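Local structure of period circadian protein homolog 2 (Mus musculus, 3GDI) at residues V29-V34 with A59-F64; Y229-F234 with K267-P272. The protein is a circadian clock protein that carries tandem PAS domains, probably mediates protein-protein interactions through them and takes part in transcription regulation. One frame throughout, in Å; residues are numbered along the deposited sequence.

Interaction 1: residues V29-V34 with A59-F64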
ATOM      1  N   VAL A  29     -22.536 -13.335  -3.114  1.00 76.33           N
ATOM      2  CA  VAL A  29     -23.327 -12.188  -2.699  1.00 75.11           C
ATOM      3  C   VAL A  29     -23.158 -11.034  -3.679  1.00 74.43           C
ATOM      4  O   VAL A  29     -22.049 -10.736  -4.119  1.00 73.64           O
ATOM      5  CB  VAL A  29     -22.920 -11.719  -1.285  1.00 75.09           C
ATOM      6  CG1 VAL A  29     -21.449 -11.338  -1.270  1.00 75.66           C
ATOM      7  CG2 VAL A  29     -23.775 -10.539  -0.862  1.00 74.61           C
ATOM      8  N   ALA A  30     -24.274 -10.402  -4.030  1.00 73.90           N
ATOM      9  CA  ALA A  30     -24.268  -9.268  -4.946  1.00 73.53           C
ATOM     10  C   ALA A  30     -24.603  -8.059  -4.095  1.00 72.80           C
ATOM     11  O   ALA A  30     -25.597  -8.064  -3.376  1.00 72.71           O
ATOM     12  CB  ALA A  30     -25.316  -9.461  -6.032  1.00 74.41           C
ATOM     13  N   VAL A  31     -23.777  -7.025  -4.180  1.00 72.66           N
ATOM     14  CA  VAL A  31     -23.975  -5.829  -3.373  1.00 72.63           C
ATOM     15  C   VAL A  31     -24.094  -4.555  -4.195  1.00 74.16           C
ATOM     16  O   VAL A  31     -23.205  -4.230  -4.979  1.00 75.52           O
ATOM     17  CB  VAL A  31     -22.810  -5.672  -2.372  1.00 70.56           C
ATOM     18  CG1 VAL A  31     -22.933  -4.372  -1.602  1.00 70.13           C
ATOM     19  CG2 VAL A  31     -22.799  -6.847  -1.425  1.00 70.35           C
ATOM     20  N   SER A  32     -25.194  -3.833  -4.004  1.00 74.92           N
ATOM     21  CA  SER A  32     -25.424  -2.588  -4.719  1.00 75.62           C
ATOM     22  C   SER A  32     -24.221  -1.684  -4.553  1.00 75.66           C
ATOM     23  O   SER A  32     -23.840  -1.362  -3.433  1.00 75.74           O
ATOM     24  CB  SER A  32     -26.657  -1.875  -4.170  1.00 77.71           C
ATOM     25  OG  SER A  32     -26.727  -0.544  -4.661  1.00 79.00           O
ATOM     26  N   LEU A  33     -23.635  -1.266  -5.669  1.00 76.44           N
ATOM     27  CA  LEU A  33     -22.467  -0.398  -5.626  1.00 78.25           C
ATOM     28  C   LEU A  33     -22.838   1.004  -5.137  1.00 78.82           C
ATOM     29  O   LEU A  33     -21.968   1.807  -4.802  1.00 78.62           O
ATOM     30  CB  LEU A  33     -21.825  -0.320  -7.014  1.00 78.90           C
ATOM     31  CG  LEU A  33     -20.341   0.056  -7.038  1.00 79.15           C
ATOM     32  CD1 LEU A  33     -19.527  -1.002  -6.296  1.00 77.65           C
ATOM     33  CD2 LEU A  33     -19.875   0.175  -8.480  1.00 79.52           C
ATOM     34  N   VAL A  34     -24.137   1.284  -5.085  1.00 79.84           N
ATOM     35  CA  VAL A  34     -24.634   2.582  -4.640  1.00 80.10           C
ATOM     36  C   VAL A  34     -25.200   2.499  -3.220  1.00 80.36           C
ATOM     37  O   VAL A  34     -24.872   3.322  -2.365  1.00 80.24           O
ATOM     38  CB  VAL A  34     -25.747   3.104  -5.594  1.00 81.20           C
ATOM     39  CG1 VAL A  34     -26.200   4.490  -5.164  1.00 81.77           C
ATOM     40  CG2 VAL A  34     -25.237   3.133  -7.032  1.00 80.70           C
ATOM     41  N   ALA A  59     -29.486  -6.360   4.210  1.00 83.40           N
ATOM     42  CA  ALA A  59     -29.090  -5.018   4.650  1.00 77.76           C
ATOM     43  C   ALA A  59     -27.786  -4.663   3.943  1.00 73.67           C
ATOM     44  O   ALA A  59     -27.503  -5.172   2.858  1.00 72.63           O
ATOM     45  CB  ALA A  59     -28.876  -5.006   6.150  1.00 77.58           C
ATOM     46  N   LYS A  60     -26.991  -3.786   4.542  1.00 69.59           N
ATOM     47  CA  LYS A  60     -25.712  -3.446   3.931  1.00 66.26           C
ATOM     48  C   LYS A  60     -24.735  -4.574   4.285  1.00 62.31           C
ATOM     49  O   LYS A  60     -24.606  -4.949   5.448  1.00 61.78           O
ATOM     50  CB  LYS A  60     -25.193  -2.103   4.454  1.00 66.35           C
ATOM     51  CG  LYS A  60     -26.109  -0.920   4.151  1.00 67.63           C
ATOM     52  CD  LYS A  60     -25.400   0.421   4.341  1.00 68.16           C
ATOM     53  CE  LYS A  60     -24.757   0.549   5.716  1.00 69.41           C
ATOM     54  NZ  LYS A  60     -23.957   1.807   5.840  1.00 71.02           N
ATOM     55  N   PHE A  61     -24.066  -5.130   3.284  1.00 59.45           N
ATOM     56  CA  PHE A  61     -23.125  -6.218   3.534  1.00 56.18           C
ATOM     57  C   PHE A  61     -22.013  -5.825   4.499  1.00 53.87           C
ATOM     58  O   PHE A  61     -21.580  -6.641   5.305  1.00 52.80           O
ATOM     59  CB  PHE A  61     -22.495  -6.704   2.232  1.00 54.54           C
ATOM     60  CG  PHE A  61     -21.578  -7.885   2.409  1.00 56.01           C
ATOM     61  CD1 PHE A  61     -22.080  -9.118   2.812  1.00 58.10           C
ATOM     62  CD2 PHE A  61     -20.214  -7.771   2.160  1.00 54.80           C
ATOM     63  CE1 PHE A  61     -21.234 -10.226   2.961  1.00 57.29           C
ATOM     64  CE2 PHE A  61     -19.366  -8.862   2.305  1.00 54.39           C
ATOM     65  CZ  PHE A  61     -19.874 -10.096   2.705  1.00 55.53           C
ATOM     66  N   VAL A  62     -21.544  -4.585   4.429  1.00 51.90           N
ATOM     67  CA  VAL A  62     -20.464  -4.181   5.321  1.00 52.39           C
ATOM     68  C   VAL A  62     -20.810  -4.325   6.797  1.00 52.61           C
ATOM     69  O   VAL A  62     -19.922  -4.507   7.626  1.00 53.91           O
ATOM     70  CB  VAL A  62     -19.981  -2.721   5.048  1.00 50.57           C
ATOM     71  CG1 VAL A  62     -19.227  -2.672   3.739  1.00 47.50           C
ATOM     72  CG2 VAL A  62     -21.153  -1.761   5.020  1.00 48.90           C
ATOM     73  N   GLU A  63     -22.093  -4.268   7.133  1.00 53.45           N
ATOM     74  CA  GLU A  63     -22.492  -4.381   8.532  1.00 53.61           C
ATOM     75  C   GLU A  63     -22.166  -5.736   9.166  1.00 52.63           C
ATOM     76  O   GLU A  63     -22.149  -5.853  10.390  1.00 51.92           O
ATOM     77  CB  GLU A  63     -23.981  -4.063   8.680  1.00 55.41           C
ATOM     78  CG  GLU A  63     -24.394  -2.870   7.842  1.00 60.15           C
ATOM     79  CD  GLU A  63     -25.737  -2.293   8.227  1.00 62.02           C
ATOM     80  OE1 GLU A  63     -25.766  -1.444   9.144  1.00 62.92           O
ATOM     81  OE2 GLU A  63     -26.756  -2.690   7.611  1.00 62.54           O
ATOM     82  N   PHE A  64     -21.898  -6.750   8.340  1.00 52.49           N
ATOM     83  CA  PHE A  64     -21.553  -8.088   8.839  1.00 51.31           C
ATOM     84  C   PHE A  64     -20.048  -8.368   8.800  1.00 50.67           C
ATOM     85  O   PHE A  64     -19.626  -9.510   8.957  1.00 52.35           O
ATOM     86  CB  PHE A  64     -22.263  -9.174   8.032  1.00 52.14           C
ATOM     87  CG  PHE A  64     -23.734  -8.974   7.921  1.00 52.89           C
ATOM     88  CD1 PHE A  64     -24.280  -8.379   6.790  1.00 52.67           C
ATOM     89  CD2 PHE A  64     -24.575  -9.318   8.976  1.00 53.19           C
ATOM     90  CE1 PHE A  64     -25.641  -8.123   6.712  1.00 53.92           C
ATOM     91  CE2 PHE A  64     -25.936  -9.064   8.908  1.00 53.16           C
ATOM     92  CZ  PHE A  64     -26.470  -8.464   7.773  1.00 52.26           C
TER
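Phe61 packs against Val29 and Val31, and these three buried side chains make the whole contact. Residues 59-64 belong to the connection between strand 38-41 and helix 70-76. They pass over one face of the sheet at strand 26-31. Ala59 comes first and is tied by its backbone to Ile38 of the neighbouring strand. At Lys60 the chain enters a short 3-10 turn. Its backbone N binds Glu63 OE2 at 3.3 Å, on the anti side of the carboxylate and 22° out of its plane. Lys60 O accepts from Glu63 N at 3.1 Å. The side chain and the backbone of Glu63 therefore both close the turn onto Lys60.

Phe61 opens the 3-10 segment and points toward the strand. Its CG is anti to the backbone N (chi1 -176°), which carries the ring along the strand to Val29. Val29 CG1 lies over one face of that ring. Val29 CG2 approaches Phe61 CD1 at 4.3 Å. Val31 meets the root of the same side chain: its CG2 is 3.7 Å from Phe61 CB and comes obliquely to the ring. The side chains of Val31 and Phe61 cross at about a right angle. Ile38 of strand 38-41 also touches Phe61, and the Phe61 backbone bonds to Gly36.

Val62 follows and packs on helix 70-76, against Val70, Phe73 and His74. Phe64 N binds Phe61 O at 3.1 Å.

The two valines lie two residues apart and share one side of the strand, so one phenylalanine can cover both. The contact between the segments is purely apolar. It probably rests on close packing and exclusion of water, while the backbone N of Lys60, Glu63 and Phe64 is bonded within the turn.

Interaction 2: residues Y229-F234 with K267-P272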
ATOM      1  N   TYR A 229      18.725 -18.081   5.641  1.00 57.61           N
ATOM      2  CA  TYR A 229      18.976 -17.820   7.036  1.00 60.89           C
ATOM      3  C   TYR A 229      17.856 -18.475   7.813  1.00 61.25           C
ATOM      4  O   TYR A 229      16.684 -18.329   7.476  1.00 63.01           O
ATOM      5  CB  TYR A 229      18.998 -16.326   7.350  1.00 65.31           C
ATOM      6  CG  TYR A 229      19.398 -16.066   8.783  1.00 69.89           C
ATOM      7  CD1 TYR A 229      20.717 -15.764   9.119  1.00 72.23           C
ATOM      8  CD2 TYR A 229      18.473 -16.215   9.821  1.00 73.48           C
ATOM      9  CE1 TYR A 229      21.107 -15.622  10.457  1.00 75.06           C
ATOM     10  CE2 TYR A 229      18.851 -16.080  11.157  1.00 75.61           C
ATOM     11  CZ  TYR A 229      20.167 -15.784  11.469  1.00 76.20           C
ATOM     12  OH  TYR A 229      20.534 -15.668  12.794  1.00 77.59           O
ATOM     13  N   SER A 230      18.230 -19.204   8.853  1.00 62.27           N
ATOM     14  CA  SER A 230      17.277 -19.895   9.705  1.00 60.72           C
ATOM     15  C   SER A 230      17.979 -20.314  10.984  1.00 57.88           C
ATOM     16  O   SER A 230      19.199 -20.486  10.996  1.00 58.87           O
ATOM     17  CB  SER A 230      16.731 -21.125   8.984  1.00 62.46           C
ATOM     18  OG  SER A 230      17.774 -21.806   8.319  1.00 66.17           O
ATOM     19  N   PRO A 231      17.220 -20.481  12.079  1.00 54.41           N
ATOM     20  CA  PRO A 231      15.773 -20.279  12.088  1.00 52.07           C
ATOM     21  C   PRO A 231      15.425 -18.899  12.635  1.00 50.23           C
ATOM     22  O   PRO A 231      16.216 -18.279  13.341  1.00 50.41           O
ATOM     23  CB  PRO A 231      15.300 -21.365  13.025  1.00 52.40           C
ATOM     24  CG  PRO A 231      16.329 -21.237  14.127  1.00 53.85           C
ATOM     25  CD  PRO A 231      17.655 -21.089  13.349  1.00 52.62           C
ATOM     26  N   ILE A 232      14.235 -18.431  12.299  1.00 45.88           N
ATOM     27  CA  ILE A 232      13.743 -17.158  12.780  1.00 43.90           C
ATOM     28  C   ILE A 232      12.347 -17.501  13.280  1.00 43.04           C
ATOM     29  O   ILE A 232      11.648 -18.294  12.654  1.00 42.83           O
ATOM     30  CB  ILE A 232      13.649 -16.108  11.626  1.00 44.25           C
ATOM     31  CG1 ILE A 232      15.001 -15.415  11.419  1.00 44.06           C
ATOM     32  CG2 ILE A 232      12.588 -15.068  11.937  1.00 40.62           C
ATOM     33  CD1 ILE A 232      15.350 -14.430  12.509  1.00 44.62           C
ATOM     34  N   ARG A 233      11.949 -16.939  14.413  1.00 43.47           N
ATOM     35  CA  ARG A 233      10.621 -17.200  14.938  1.00 44.32           C
ATOM     36  C   ARG A 233       9.727 -16.005  14.657  1.00 44.96           C
ATOM     37  O   ARG A 233      10.094 -14.870  14.927  1.00 46.87           O
ATOM     38  CB  ARG A 233      10.701 -17.509  16.427  1.00 43.76           C
ATOM     39  CG  ARG A 233      11.157 -18.937  16.676  1.00 45.15           C
ATOM     40  CD  ARG A 233      11.420 -19.204  18.129  1.00 48.54           C
ATOM     41  NE  ARG A 233      12.469 -18.327  18.638  1.00 52.49           N
ATOM     42  CZ  ARG A 233      12.902 -18.326  19.894  1.00 55.34           C
ATOM     43  NH1 ARG A 233      12.376 -19.164  20.781  1.00 54.05           N
ATOM     44  NH2 ARG A 233      13.864 -17.482  20.264  1.00 56.17           N
ATOM     45  N   PHE A 234       8.555 -16.279  14.095  1.00 44.91           N
ATOM     46  CA  PHE A 234       7.587 -15.254  13.716  1.00 44.63           C
ATOM     47  C   PHE A 234       6.283 -15.468  14.500  1.00 47.83           C
ATOM     48  O   PHE A 234       5.756 -16.587  14.539  1.00 48.73           O
ATOM     49  CB  PHE A 234       7.314 -15.388  12.221  1.00 42.87           C
ATOM     50  CG  PHE A 234       6.644 -14.197  11.610  1.00 43.20           C
ATOM     51  CD1 PHE A 234       7.393 -13.260  10.888  1.00 42.57           C
ATOM     52  CD2 PHE A 234       5.270 -14.015  11.729  1.00 39.44           C
ATOM     53  CE1 PHE A 234       6.779 -12.155  10.290  1.00 41.06           C
ATOM     54  CE2 PHE A 234       4.648 -12.915  11.138  1.00 41.25           C
ATOM     55  CZ  PHE A 234       5.404 -11.982  10.416  1.00 40.29           C
ATOM     56  N   LYS A 267       9.473 -20.456   4.738  1.00 46.88           N
ATOM     57  CA  LYS A 267       9.020 -21.833   4.788  1.00 48.05           C
ATOM     58  C   LYS A 267       8.873 -22.132   6.266  1.00 48.07           C
ATOM     59  O   LYS A 267       9.849 -22.061   7.022  1.00 44.60           O
ATOM     60  CB  LYS A 267      10.060 -22.756   4.155  1.00 52.25           C
ATOM     61  CG  LYS A 267       9.480 -24.057   3.620  1.00 58.50           C
ATOM     62  CD  LYS A 267       9.779 -25.241   4.537  1.00 63.77           C
ATOM     63  CE  LYS A 267      11.250 -25.657   4.449  1.00 65.55           C
ATOM     64  NZ  LYS A 267      11.624 -26.660   5.489  1.00 68.12           N
ATOM     65  N   VAL A 268       7.648 -22.422   6.693  1.00 47.83           N
ATOM     66  CA  VAL A 268       7.434 -22.723   8.095  1.00 50.83           C
ATOM     67  C   VAL A 268       7.826 -24.166   8.328  1.00 52.76           C
ATOM     68  O   VAL A 268       7.178 -25.096   7.854  1.00 55.80           O
ATOM     69  CB  VAL A 268       5.964 -22.440   8.550  1.00 50.62           C
ATOM     70  CG1 VAL A 268       5.097 -22.125   7.361  1.00 50.79           C
ATOM     71  CG2 VAL A 268       5.413 -23.602   9.353  1.00 47.95           C
ATOM     72  N   ARG A 269       8.926 -24.333   9.048  1.00 54.91           N
ATOM     73  CA  ARG A 269       9.461 -25.645   9.346  1.00 56.62           C
ATOM     74  C   ARG A 269       8.772 -26.245  10.572  1.00 56.29           C
ATOM     75  O   ARG A 269       8.654 -27.469  10.694  1.00 57.34           O
ATOM     76  CB  ARG A 269      10.963 -25.531   9.574  1.00 58.12           C
ATOM     77  CG  ARG A 269      11.724 -26.817   9.328  1.00 62.97           C
ATOM     78  CD  ARG A 269      13.190 -26.598   9.629  1.00 64.50           C
ATOM     79  NE  ARG A 269      13.371 -26.139  11.003  1.00 64.80           N
ATOM     80  CZ  ARG A 269      14.415 -25.430  11.410  1.00 66.25           C
ATOM     81  NH1 ARG A 269      15.361 -25.098  10.543  1.00 67.68           N
ATOM     82  NH2 ARG A 269      14.520 -25.058  12.679  1.00 67.39           N
ATOM     83  N   VAL A 270       8.322 -25.381  11.477  1.00 53.47           N
ATOM     84  CA  VAL A 270       7.622 -25.829  12.679  1.00 49.47           C
ATOM     85  C   VAL A 270       6.415 -24.936  12.947  1.00 48.84           C
ATOM     86  O   VAL A 270       6.557 -23.765  13.284  1.00 48.28           O
ATOM     87  CB  VAL A 270       8.549 -25.814  13.918  1.00 48.29           C
ATOM     88  CG1 VAL A 270       7.788 -26.302  15.130  1.00 45.71           C
ATOM     89  CG2 VAL A 270       9.770 -26.687  13.671  1.00 45.34           C
ATOM     90  N   GLY A 271       5.224 -25.497  12.771  1.00 49.85           N
ATOM     91  CA  GLY A 271       4.000 -24.753  13.002  1.00 48.81           C
ATOM     92  C   GLY A 271       3.814 -24.468  14.474  1.00 50.47           C
ATOM     93  O   GLY A 271       4.652 -24.860  15.285  1.00 48.14           O
ATOM     94  N   PRO A 272       2.714 -23.796  14.854  1.00 53.49           N
ATOM     95  CA  PRO A 272       2.418 -23.451  16.248  1.00 56.00           C
ATOM     96  C   PRO A 272       1.925 -24.640  17.079  1.00 59.16           C
ATOM     97  O   PRO A 272       1.614 -25.702  16.537  1.00 60.24           O
ATOM     98  CB  PRO A 272       1.352 -22.369  16.105  1.00 54.85           C
ATOM     99  CG  PRO A 272       0.552 -22.872  14.943  1.00 54.03           C
ATOM    100  CD  PRO A 272       1.626 -23.346  13.961  1.00 54.37           C
TER
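Arg269 lays its guanidinium group against Pro231 and Ser230. The nearer approach is Arg269 NH2 to Pro231 CB, at 3.8 Å. Arg269 NH1 stands 4.5 Å from Ser230 CB. Both carbons lie oblique to the guanidinium group. This is a loose van der Waals contact at the surface.

The polar partner of the arginine lies between the two segments in the sheet. Arg269 NH1 forms a salt bridge with Asp245 OD2, on strand 241-252. Ser230 also touches Asp245. Lys267 NZ makes a weak, long ion pair with the other oxygen, Asp245 OD1. The aspartate thus probably sets where the guanidinium rests. The Arg269 chain starts extended and then bends at chi3 (58°), which brings its end to strand 227-235.

The backbones are further apart, with 8.7 Å between Pro231 CA and Arg269 CA, because strand 241-252 runs between them. Pro231 follows a cis peptide bond and packs on Thr243 of that strand. The chain turns a corner at 269.

Arg269 and Val270 both face Thr243, which makes a classic beta bulge. It lies on the segment 267-272, which continues the central strand 259-268 of the five-stranded antiparallel sheet of a PAS fold, with the arginine reaching across the intervening strand 241-252.

The two contacts lie on opposite sides of the chain's centre. Their centres are 39 Å apart, and their nearest atoms are about 25 Å apart. They come in series along the chain: interaction 1 closes before interaction 2 opens. Each belongs to its own five-stranded antiparallel sheet, and both sheets have the strand order 2-1-5-4-3. Interaction 1 joins the first strand of the PAS-A sheet to a loop. Interaction 2 joins the third and fifth strands of the second PAS sheet. One is buried, the other exposed. The second protein chain touches neither, so both contacts are internal to one subunit of the tandem PAS fragment.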